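Local coordinates for uncharacterized protein AF_1548 (Archaeoglobus fulgidus, PDB 1Y88) that is of unknown function but may bind and cleave DNA as a restriction-endonuclease-like protein, at residues 77-82 with 97-102. Numbering follows the deposited sequence. Where two conformers were deposited one is given.
Sequences KEAMYT and PWIFTN. With SO4 (sulfate ion), chain D.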
loop_
_atom_site.group_PDB
_atom_site.type_symbol
_atom_site.label_atom_id
_atom_site.label_comp_id
_atom_site.label_asym_id
_atom_site.label_seq_id
_atom_site.Cartn_x
_atom_site.Cartn_y
_atom_site.Cartn_z
ATOM N N LYS A 77 -0.797 -2.986 -5.836
ATOM C CA LYS A 77 -0.991 -2.764 -4.425
ATOM C C LYS A 77 -2.021 -1.655 -4.177
ATOM O O LYS A 77 -2.923 -1.829 -3.389
ATOM C CB LYS A 77 0.343 -2.484 -3.755
ATOM C CG LYS A 77 0.257 -2.063 -2.318
ATOM C CD LYS A 77 1.643 -2.142 -1.675
ATOM C CE LYS A 77 1.775 -1.096 -0.584
ATOM N NZ LYS A 77 2.858 -1.369 0.453
ATOM N N GLU A 78 -1.882 -0.533 -4.892
ATOM C CA GLU A 78 -2.857 0.565 -4.780
ATOM C C GLU A 78 -4.268 0.137 -5.124
ATOM O O GLU A 78 -5.220 0.511 -4.419
ATOM C CB GLU A 78 -2.453 1.771 -5.646
ATOM C CG GLU A 78 -3.630 2.775 -5.884
ATOM C CD GLU A 78 -3.947 3.676 -4.672
ATOM O OE1 GLU A 78 -3.117 3.766 -3.731
ATOM O OE2 GLU A 78 -5.040 4.310 -4.668
ATOM N N ALA A 79 -4.419 -0.630 -6.206
ATOM C CA ALA A 79 -5.720 -1.164 -6.600
ATOM C C ALA A 79 -6.347 -2.058 -5.510
ATOM O O ALA A 79 -7.526 -1.941 -5.170
ATOM C CB ALA A 79 -5.632 -1.893 -7.948
ATOM N N MET A 80 -5.532 -2.952 -4.950
ATOM C CA MET A 80 -6.025 -3.867 -3.950
ATOM C C MET A 80 -6.404 -3.166 -2.645
ATOM O O MET A 80 -7.424 -3.493 -2.034
ATOM C CB MET A 80 -4.982 -5.014 -3.722
ATOM C CG MET A 80 -4.597 -5.792 -5.019
ATOM S SD MET A 80 -3.559 -7.347 -4.647
ATOM C CE MET A 80 -4.408 -7.690 -3.427
ATOM N N TYR A 81 -5.590 -2.225 -2.170
ATOM C CA TYR A 81 -5.915 -1.292 -1.054
ATOM C C TYR A 81 -7.261 -0.638 -1.250
ATOM O O TYR A 81 -8.100 -0.515 -0.360
ATOM C CB TYR A 81 -4.843 -0.175 -0.993
ATOM C CG TYR A 81 -5.055 0.996 -0.005
ATOM C CD1 TYR A 81 -5.611 0.803 1.264
ATOM C CD2 TYR A 81 -4.612 2.291 -0.333
ATOM C CE1 TYR A 81 -5.753 1.888 2.176
ATOM C CE2 TYR A 81 -4.751 3.366 0.562
ATOM C CZ TYR A 81 -5.317 3.155 1.809
ATOM O OH TYR A 81 -5.464 4.218 2.689
ATOM N N THR A 82 -7.425 -0.105 -2.469
ATOM C CA THR A 82 -8.640 0.618 -2.820
ATOM C C THR A 82 -9.840 -0.290 -2.778
ATOM O O THR A 82 -10.890 0.115 -2.322
ATOM C CB THR A 82 -8.539 1.275 -4.218
ATOM O OG1 THR A 82 -7.487 2.226 -4.166
ATOM C CG2 THR A 82 -9.871 1.986 -4.620
ATOM N N PRO A 97 -15.976 1.291 -6.659
ATOM C CA PRO A 97 -14.848 2.192 -6.477
ATOM C C PRO A 97 -14.280 2.602 -7.837
ATOM O O PRO A 97 -14.479 1.896 -8.834
ATOM C CB PRO A 97 -13.828 1.336 -5.721
ATOM C CG PRO A 97 -14.062 -0.058 -6.267
ATOM C CD PRO A 97 -15.568 -0.134 -6.612
ATOM N N TRP A 98 -13.546 3.711 -7.855
ATOM C CA TRP A 98 -13.032 4.303 -9.107
ATOM C C TRP A 98 -11.726 5.013 -8.769
ATOM O O TRP A 98 -11.689 5.855 -7.851
ATOM C CB TRP A 98 -14.047 5.326 -9.605
ATOM C CG TRP A 98 -13.881 5.903 -11.009
ATOM C CD1 TRP A 98 -12.796 5.877 -11.830
ATOM C CD2 TRP A 98 -14.897 6.639 -11.686
ATOM N NE1 TRP A 98 -13.090 6.551 -13.037
ATOM C CE2 TRP A 98 -14.376 7.032 -12.951
ATOM C CE3 TRP A 98 -16.204 7.015 -11.336
ATOM C CZ2 TRP A 98 -15.145 7.781 -13.883
ATOM C CZ3 TRP A 98 -16.976 7.753 -12.266
ATOM C CH2 TRP A 98 -16.436 8.104 -13.525
ATOM N N ILE A 99 -10.649 4.656 -9.453
ATOM C CA ILE A 99 -9.360 5.304 -9.221
ATOM C C ILE A 99 -9.050 6.225 -10.398
ATOM O O ILE A 99 -9.159 5.813 -11.570
ATOM C CB ILE A 99 -8.198 4.260 -9.059
ATOM C CG1 ILE A 99 -8.497 3.277 -7.904
ATOM C CG2 ILE A 99 -6.849 4.981 -8.772
ATOM C CD1 ILE A 99 -7.500 2.013 -7.847
ATOM N N PHE A 100 -8.646 7.450 -10.078
ATOM C CA PHE A 100 -8.072 8.360 -11.076
ATOM C C PHE A 100 -6.585 8.495 -10.859
ATOM O O PHE A 100 -6.129 8.693 -9.734
ATOM C CB PHE A 100 -8.700 9.761 -10.971
ATOM C CG PHE A 100 -10.054 9.887 -11.640
ATOM C CD1 PHE A 100 -10.198 10.649 -12.815
ATOM C CD2 PHE A 100 -11.183 9.291 -11.088
ATOM C CE1 PHE A 100 -11.443 10.808 -13.426
ATOM C CE2 PHE A 100 -12.443 9.422 -11.709
ATOM C CZ PHE A 100 -12.568 10.199 -12.882
ATOM N N THR A 101 -5.824 8.390 -11.944
ATOM C CA THR A 101 -4.416 8.680 -11.868
ATOM C C THR A 101 -4.022 9.581 -13.039
ATOM O O THR A 101 -4.645 9.534 -14.105
ATOM C CB THR A 101 -3.571 7.387 -11.837
ATOM O OG1 THR A 101 -2.203 7.719 -11.549
ATOM C CG2 THR A 101 -3.649 6.648 -13.162
ATOM N N ASN A 102 -2.984 10.372 -12.840
ATOM C CA ASN A 102 -2.485 11.237 -13.897
ATOM C C ASN A 102 -1.380 10.577 -14.726
ATOM O O ASN A 102 -0.847 11.209 -15.616
ATOM C CB ASN A 102 -2.001 12.598 -13.353
ATOM C CG ASN A 102 -0.782 12.478 -12.435
ATOM O OD1 ASN A 102 -0.521 11.431 -11.835
ATOM N ND2 ASN A 102 -0.015 13.563 -12.336
HETATM S S SO4 D . 1.583 0.572 -6.163
HETATM O O1 SO4 D . 2.717 -0.282 -6.537
HETATM O O2 SO4 D . 1.494 1.764 -7.041
HETATM O O3 SO4 D . 1.745 1.023 -4.784
HETATM O O4 SO4 D . 0.376 -0.218 -6.268
#
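Glu78 meets Ile99 through the middle of its side chain, CG lying 4.4 Å from Ile99 CD1. With CG anti to the backbone N (chi1 164°) and a bend at chi2, its carboxylate turns alongside its own helix; its ion pairs with Lys66 and Arg85 are long and weak. At the amino end of helix 76-89, Glu78 N donates a nearly straight bond of 2.7 Å to sulfate O4. The anion, probably from the crystallisation liquor, is also bound by Gly75 N. Ala79 offers backbone as much as methyl: its CA is 3.8 Å from Ile99 CD1. Helix 76-89 lies in the chain between strands 59-65 and 96-100, which pair in parallel in the mixed sheet, and so forms the crossover of a beta-alpha-beta unit, consistent with a restriction-endonuclease fold; the local axes of helix and strand 96-100 approach to 9.7 Å, at 147°. Thr82 completes the seat for Ile99: Thr82 OG1 is 3.7 Å from Ile99 CD1, and Thr82 CG2 is 3.8 Å from Ile99 CG1. OG1 also bonds to Glu78 O, which takes Thr82 N from the opposite face of its carbonyl plane. An alanine here would lose both outer branches, probably leaving Glu78 O with one fewer donor and a gap beside Ile99 CG1. Thr82 CG2 also reaches Pro97 CB, at 4.2 Å.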